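Local coordinates for acidocalcisomal pyrophosphatase (Trypanosoma brucei brucei, PDB 5C5V), which hydrolyses inorganic pyrophosphate in a magnesium-dependent reaction typical of its family, and carries an EF-hand region beside its pyrophosphatase domain, at the interface of chains A and B and the interface of chains A and C. Residues are numbered along the deposited sequence; one frame, centred on the assembly and turned at random. Chains: chain A/B/C, Acidocalcisomal pyrophosphatase.

Contact 1: the interface of chains A and B. Residues chain A 161, 195-196, 288, 292; chain B 161, 193, 195.
A:Met195 and B:Trp161 meet in an aromatic and thioether patch on the two-fold axis between two pyrophosphatase domains, built from the loop residues 161, 193 and 195-196. The sulfur of A:Met195, SD, lies 3.6 Å from CD1 at the pyrrole corner of the B:Trp161 indole. The chain of A:Met195 is straight at chi2 and turns at the thioether (chi3 -66°), which puts the terminal methyl CE farther above the ring plane, on the same side as A:Trp196. On its other flank SD packs 3.6 Å from CB of B:Asp193, the two side chains crossing at about a right angle. The symmetry repeats the main motif, with B:Met195 SD 3.6 Å from CD1 of A:Trp161, and the two methionines touch each other between the indoles. A:Trp196 adds an aromatic contact: its CZ2 stands 3.9 Å above one face of the B:Trp161 ring, toward the rim, with the side chains roughly perpendicular. Polar contact is indirect. The indole NE1 of B:Trp161 lies 2.9 Å from water 1, in the ring plane, and that water lies 3.0 Å from the backbone O of A:Met195. Helix 285-295 closes one side through A:Ala288, whose CB packs on CB of B:Trp161, while A:Met195 and A:Trp196 lead into strand 197-200.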
# COMPACT_ATOMS: atom_id res chain seq x y z
N TRP A 161 -1.39 21.29 0.49
CA TRP A 161 -0.71 22.11 -0.52
C TRP A 161 -1.40 23.43 -0.85
O TRP A 161 -1.17 23.98 -1.93
CB TRP A 161 -0.56 21.32 -1.83
CG TRP A 161 0.11 20.00 -1.66
CD1 TRP A 161 1.20 19.73 -0.88
CD2 TRP A 161 -0.28 18.76 -2.26
NE1 TRP A 161 1.52 18.39 -0.97
CE2 TRP A 161 0.63 17.78 -1.82
CE3 TRP A 161 -1.31 18.39 -3.13
CZ2 TRP A 161 0.53 16.45 -2.21
CZ3 TRP A 161 -1.41 17.07 -3.51
CH2 TRP A 161 -0.49 16.11 -3.06
N MET A 195 0.90 21.77 4.44
CA MET A 195 1.46 20.66 3.69
C MET A 195 0.77 19.35 4.02
O MET A 195 1.20 18.28 3.58
CB MET A 195 2.97 20.57 3.95
CG MET A 195 3.64 21.89 3.64
SD MET A 195 5.43 21.93 3.84
CE MET A 195 5.56 21.71 5.62
N TRP A 196 -0.29 19.45 4.81
CA TRP A 196 -1.17 18.34 5.11
C TRP A 196 -2.60 18.87 5.12
O TRP A 196 -2.80 20.09 5.22
CB TRP A 196 -0.83 17.70 6.46
CG TRP A 196 0.63 17.41 6.58
CD1 TRP A 196 1.25 16.25 6.26
CD2 TRP A 196 1.65 18.31 7.03
NE1 TRP A 196 2.60 16.36 6.47
CE2 TRP A 196 2.88 17.62 6.96
CE3 TRP A 196 1.65 19.63 7.50
CZ2 TRP A 196 4.09 18.20 7.33
CZ3 TRP A 196 2.85 20.21 7.87
CH2 TRP A 196 4.05 19.50 7.78
N ALA A 288 8.39 18.39 10.99
CA ALA A 288 7.97 19.45 10.09
C ALA A 288 6.66 20.08 10.57
O ALA A 288 6.51 21.30 10.53
CB ALA A 288 7.82 18.93 8.68
N TRP A 292 6.50 23.93 11.51
CA TRP A 292 5.59 24.78 10.77
C TRP A 292 4.66 25.56 11.75
O TRP A 292 4.51 26.78 11.65
CB TRP A 292 4.77 23.94 9.80
CG TRP A 292 4.12 24.74 8.72
CD1 TRP A 292 4.59 24.93 7.44
CD2 TRP A 292 2.89 25.47 8.81
NE1 TRP A 292 3.71 25.74 6.74
CE2 TRP A 292 2.66 26.08 7.55
CE3 TRP A 292 1.96 25.67 9.83
CZ2 TRP A 292 1.55 26.87 7.30
CZ3 TRP A 292 0.85 26.46 9.57
CH2 TRP A 292 0.66 27.05 8.32
N TRP B 161 9.21 19.09 2.55
CA TRP B 161 8.88 19.92 3.72
C TRP B 161 10.00 20.82 4.22
O TRP B 161 9.97 21.23 5.37
CB TRP B 161 8.40 19.05 4.90
CG TRP B 161 7.28 18.14 4.55
CD1 TRP B 161 6.20 18.43 3.76
CD2 TRP B 161 7.13 16.77 4.94
NE1 TRP B 161 5.39 17.33 3.64
CE2 TRP B 161 5.94 16.29 4.35
CE3 TRP B 161 7.90 15.89 5.71
CZ2 TRP B 161 5.49 14.98 4.52
CZ3 TRP B 161 7.44 14.58 5.88
CH2 TRP B 161 6.24 14.15 5.29
N ASP B 193 7.66 26.18 1.88
CA ASP B 193 8.46 24.97 1.80
C ASP B 193 8.23 24.25 0.48
O ASP B 193 7.16 24.37 -0.14
CB ASP B 193 8.17 24.03 2.96
CG ASP B 193 8.50 24.65 4.30
OD1 ASP B 193 9.70 24.79 4.63
OD2 ASP B 193 7.55 25.02 5.03
N MET B 195 7.40 20.97 -1.17
CA MET B 195 6.46 20.03 -0.57
C MET B 195 6.62 18.62 -1.12
O MET B 195 5.83 17.72 -0.83
CB MET B 195 5.03 20.54 -0.77
CG MET B 195 4.87 21.95 -0.23
SD MET B 195 3.19 22.63 -0.29
CE MET B 195 2.95 22.75 -2.06
O HOH W 1 3.19 16.95 1.78

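Contact 2: the interface of chains A and C. Residues chain A 141-145; chain C 95-97, 116.
A:Arg141 and C:Gln95 form a parallel beta bridge between short strand 140-141 and strand 94-101, a case of backbone pairing reinforced by side chains in a two-fold interface. Among the hydrogen bonds, the backbone N of C:Leu96 donates to the carbonyl O of A:Arg141 at 2.9 Å. The amide of C:Gln95 then uses both ends. Its NE2 donates to O of A:Lys143 at 3.2 Å, nearly straight (172° at H) and lying in both the amide and carbonyl planes, and it also donates within its own chain to O of C:Leu96 at 2.7 Å, which fixes the amide's rotation. Its OE1 accepts from NH1 of A:Arg141 at 3.2 Å, at the edge of the guanidinium, although the two flat groups are turned 75° apart. A bend at chi2 (64°) folds the glutamine chain toward the loop of chain A. Apolar packing is slight: CB of A:Glu145 rests 3.5 Å from CD of C:Gln95. The charged contact is a salt bridge between the carboxylate of A:Glu145 and C:Arg116, whose modelled separation is too short to be trusted in detail. Within chain C, CG2 of C:Val97 sits 3.9 Å above the plane of the C:Arg116 guanidinium, over its centre, on the same side as A:Glu145 OE1.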
# COMPACT_ATOMS: atom_id res chain seq x y z
N ARG A 141 -22.25 -2.85 15.07
CA ARG A 141 -20.80 -2.82 15.12
C ARG A 141 -20.25 -4.24 14.90
O ARG A 141 -20.42 -5.11 15.75
CB ARG A 141 -20.30 -2.26 16.46
CG ARG A 141 -18.79 -2.33 16.58
CD ARG A 141 -18.19 -1.18 17.37
NE ARG A 141 -16.77 -1.02 17.06
CZ ARG A 141 -15.79 -1.69 17.67
NH1 ARG A 141 -16.07 -2.57 18.63
NH2 ARG A 141 -14.52 -1.47 17.32
N THR A 142 -19.61 -4.46 13.75
CA THR A 142 -19.16 -5.80 13.38
C THR A 142 -17.70 -6.03 13.77
O THR A 142 -17.28 -7.16 14.00
CB THR A 142 -19.30 -6.06 11.87
OG1 THR A 142 -18.53 -5.10 11.13
CG2 THR A 142 -20.76 -5.99 11.44
N LYS A 143 -16.92 -4.96 13.87
CA LYS A 143 -15.57 -5.13 14.38
C LYS A 143 -15.68 -5.75 15.77
O LYS A 143 -16.60 -5.44 16.52
CB LYS A 143 -14.80 -3.81 14.39
CG LYS A 143 -14.62 -3.21 12.99
CD LYS A 143 -13.70 -1.99 12.99
CE LYS A 143 -13.64 -1.32 11.61
NZ LYS A 143 -14.82 -0.40 11.40
N PRO A 144 -14.75 -6.66 16.10
CA PRO A 144 -14.88 -7.42 17.35
C PRO A 144 -14.87 -6.49 18.55
O PRO A 144 -14.21 -5.45 18.54
CB PRO A 144 -13.66 -8.36 17.33
CG PRO A 144 -12.68 -7.72 16.37
CD PRO A 144 -13.53 -7.03 15.34
N GLU A 145 -15.61 -6.86 19.58
CA GLU A 145 -15.82 -6.00 20.74
C GLU A 145 -14.55 -5.67 21.50
O GLU A 145 -14.54 -4.74 22.31
CB GLU A 145 -16.83 -6.66 21.68
CG GLU A 145 -16.62 -8.17 21.83
CD GLU A 145 -17.44 -8.78 22.94
OE1 GLU A 145 -18.20 -8.04 23.62
OE2 GLU A 145 -17.33 -10.01 23.14
N GLN C 95 -23.56 -4.08 19.42
CA GLN C 95 -22.27 -4.75 19.28
C GLN C 95 -22.48 -6.19 18.86
O GLN C 95 -23.16 -6.95 19.54
CB GLN C 95 -21.49 -4.69 20.59
CG GLN C 95 -20.24 -5.54 20.62
CD GLN C 95 -19.20 -5.08 19.62
OE1 GLN C 95 -18.77 -3.92 19.65
NE2 GLN C 95 -18.81 -5.97 18.72
N LEU C 96 -21.91 -6.57 17.72
CA LEU C 96 -21.99 -7.96 17.30
C LEU C 96 -21.08 -8.78 18.18
O LEU C 96 -19.92 -8.44 18.36
CB LEU C 96 -21.61 -8.13 15.83
CG LEU C 96 -21.97 -9.49 15.23
CD1 LEU C 96 -23.47 -9.74 15.33
CD2 LEU C 96 -21.49 -9.60 13.78
N VAL C 97 -21.62 -9.84 18.77
CA VAL C 97 -20.87 -10.68 19.68
C VAL C 97 -20.93 -12.11 19.18
O VAL C 97 -22.00 -12.58 18.76
CB VAL C 97 -21.39 -10.60 21.12
CG1 VAL C 97 -20.58 -11.51 22.02
CG2 VAL C 97 -21.33 -9.17 21.63
N ARG C 116 -25.39 -7.02 21.55
CA ARG C 116 -25.35 -6.36 22.84
C ARG C 116 -25.70 -4.91 22.59
O ARG C 116 -24.93 -4.20 21.95
CB ARG C 116 -23.98 -6.46 23.48
CG ARG C 116 -23.86 -5.80 24.85
CD ARG C 116 -22.42 -5.98 25.25
NE ARG C 116 -22.13 -7.39 25.45
CZ ARG C 116 -20.90 -7.89 25.40
NH1 ARG C 116 -19.88 -7.09 25.12
NH2 ARG C 116 -20.70 -9.20 25.57

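Contact 3: the interface of chains A and C. Residues chain A 89-94; chain C 137-139.
The aliphatic parts of A:Met89 and A:Pro90 meet the guanidinium of C:Arg137, an example of an arginine laid against apolar groups while NH2 at its edge donates to a backbone oxygen. SD of A:Met89 stands 4.2 Å above one guanidinium face, offset toward the rim, and CG of A:Pro90 lies 3.7 Å from NH1. Both side chains cross the arginine obliquely. The arginine chain bends at chi3, turning its head toward the loop of chain A that leads into strand 94-101. Farther out, on the side of the guanidinium plane opposite A:Met89, A:Gln93 crosses the arginine stem near its CB, with CG anti to the backbone N (chi1 -172°) and the chain extended beyond. Its amide is turned 68° from the guanidinium, and NE2 makes a weak hydrogen bond to the backbone O of C:Asp138, 2.9 Å away. At the polar rim the backbone N of A:Gln94 donates to O of C:Leu139 at 2.9 Å, tying the start of the strand to the partner's loop. A:Tyr91 and C:Leu139, whose side chains are incompletely modelled, take part here through their backbone oxygens. NH2 of C:Arg137 donates to O of A:Tyr91 at 2.9 Å, nearly straight (174° at H), with the acceptor in the guanidinium plane.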
# COMPACT_ATOMS: atom_id res chain seq x y z
N MET A 89 -37.01 1.44 7.02
CA MET A 89 -35.62 1.36 7.42
C MET A 89 -35.46 1.45 8.94
O MET A 89 -36.25 2.11 9.61
CB MET A 89 -34.82 2.47 6.74
CG MET A 89 -34.79 2.37 5.22
SD MET A 89 -33.89 0.91 4.62
CE MET A 89 -34.26 1.00 2.86
N PRO A 90 -34.42 0.79 9.47
CA PRO A 90 -34.05 0.87 10.89
C PRO A 90 -33.85 2.33 11.32
O PRO A 90 -34.36 2.73 12.37
CB PRO A 90 -32.74 0.08 10.97
CG PRO A 90 -32.23 -0.01 9.55
CD PRO A 90 -33.46 -0.02 8.69
N TYR A 91 -33.15 3.11 10.51
CA TYR A 91 -33.02 4.55 10.73
C TYR A 91 -32.96 5.26 9.38
O TYR A 91 -32.64 4.65 8.37
CB TYR A 91 -31.78 4.87 11.56
N HIS A 92 -33.27 6.55 9.37
CA HIS A 92 -33.20 7.31 8.13
C HIS A 92 -31.79 7.81 7.90
O HIS A 92 -31.25 8.56 8.71
CB HIS A 92 -34.17 8.49 8.13
CG HIS A 92 -35.61 8.10 8.14
ND1 HIS A 92 -36.62 9.01 7.93
CD2 HIS A 92 -36.21 6.90 8.32
CE1 HIS A 92 -37.79 8.38 7.99
NE2 HIS A 92 -37.56 7.10 8.23
N GLN A 93 -31.18 7.39 6.80
CA GLN A 93 -29.87 7.89 6.44
C GLN A 93 -29.95 9.36 6.02
O GLN A 93 -30.87 9.76 5.30
CB GLN A 93 -29.28 7.03 5.32
CG GLN A 93 -27.85 7.37 5.01
CD GLN A 93 -27.16 6.30 4.18
OE1 GLN A 93 -27.80 5.62 3.37
NE2 GLN A 93 -25.87 6.13 4.39
N GLN A 94 -29.01 10.16 6.51
CA GLN A 94 -28.91 11.56 6.12
C GLN A 94 -27.71 11.74 5.20
O GLN A 94 -26.58 11.40 5.55
CB GLN A 94 -28.77 12.47 7.35
CG GLN A 94 -29.82 12.22 8.44
CD GLN A 94 -31.20 12.65 8.01
OE1 GLN A 94 -31.37 13.67 7.34
NE2 GLN A 94 -32.19 11.86 8.37
N ARG C 137 -24.54 1.25 6.09
CA ARG C 137 -25.08 2.59 5.89
C ARG C 137 -24.66 3.51 7.03
O ARG C 137 -25.05 3.29 8.18
CB ARG C 137 -26.61 2.55 5.81
CG ARG C 137 -27.19 1.71 4.67
CD ARG C 137 -28.63 1.25 4.97
NE ARG C 137 -29.58 2.35 5.07
CZ ARG C 137 -30.26 2.70 6.16
NH1 ARG C 137 -30.10 2.04 7.31
NH2 ARG C 137 -31.11 3.72 6.11
N ASP C 138 -23.92 4.56 6.72
CA ASP C 138 -23.63 5.57 7.75
C ASP C 138 -24.90 6.34 8.09
O ASP C 138 -25.64 6.73 7.19
CB ASP C 138 -22.56 6.55 7.26
CG ASP C 138 -21.17 5.99 7.35
OD1 ASP C 138 -20.89 5.23 8.31
OD2 ASP C 138 -20.37 6.29 6.43
N LEU C 139 -25.12 6.58 9.37
CA LEU C 139 -26.24 7.41 9.81
C LEU C 139 -26.19 8.78 9.13
O LEU C 139 -27.18 9.26 8.58
CB LEU C 139 -26.25 7.56 11.34

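Contacts 2 and 3 belong to one two-fold interface, their C-alpha centres about 18 Å apart, whereas contact 1 lies about 39 Å from contact 2 and 38 Å from contact 3 and joins chain A to a different neighbour. Strand 94-101 links the first pair: its first residue, A:Gln94, and the loop before it contribute to contact 3, and its next residues to contact 2 from chain C. The partner offers 137-139 in contact 3 and 141-145 in contact 2, neighbouring parts of one segment. Chain A thus uses separate surfaces for its two partners, consistent with the four-chain deposited assembly, although the structure alone does not show that this tetramer forms in the cell.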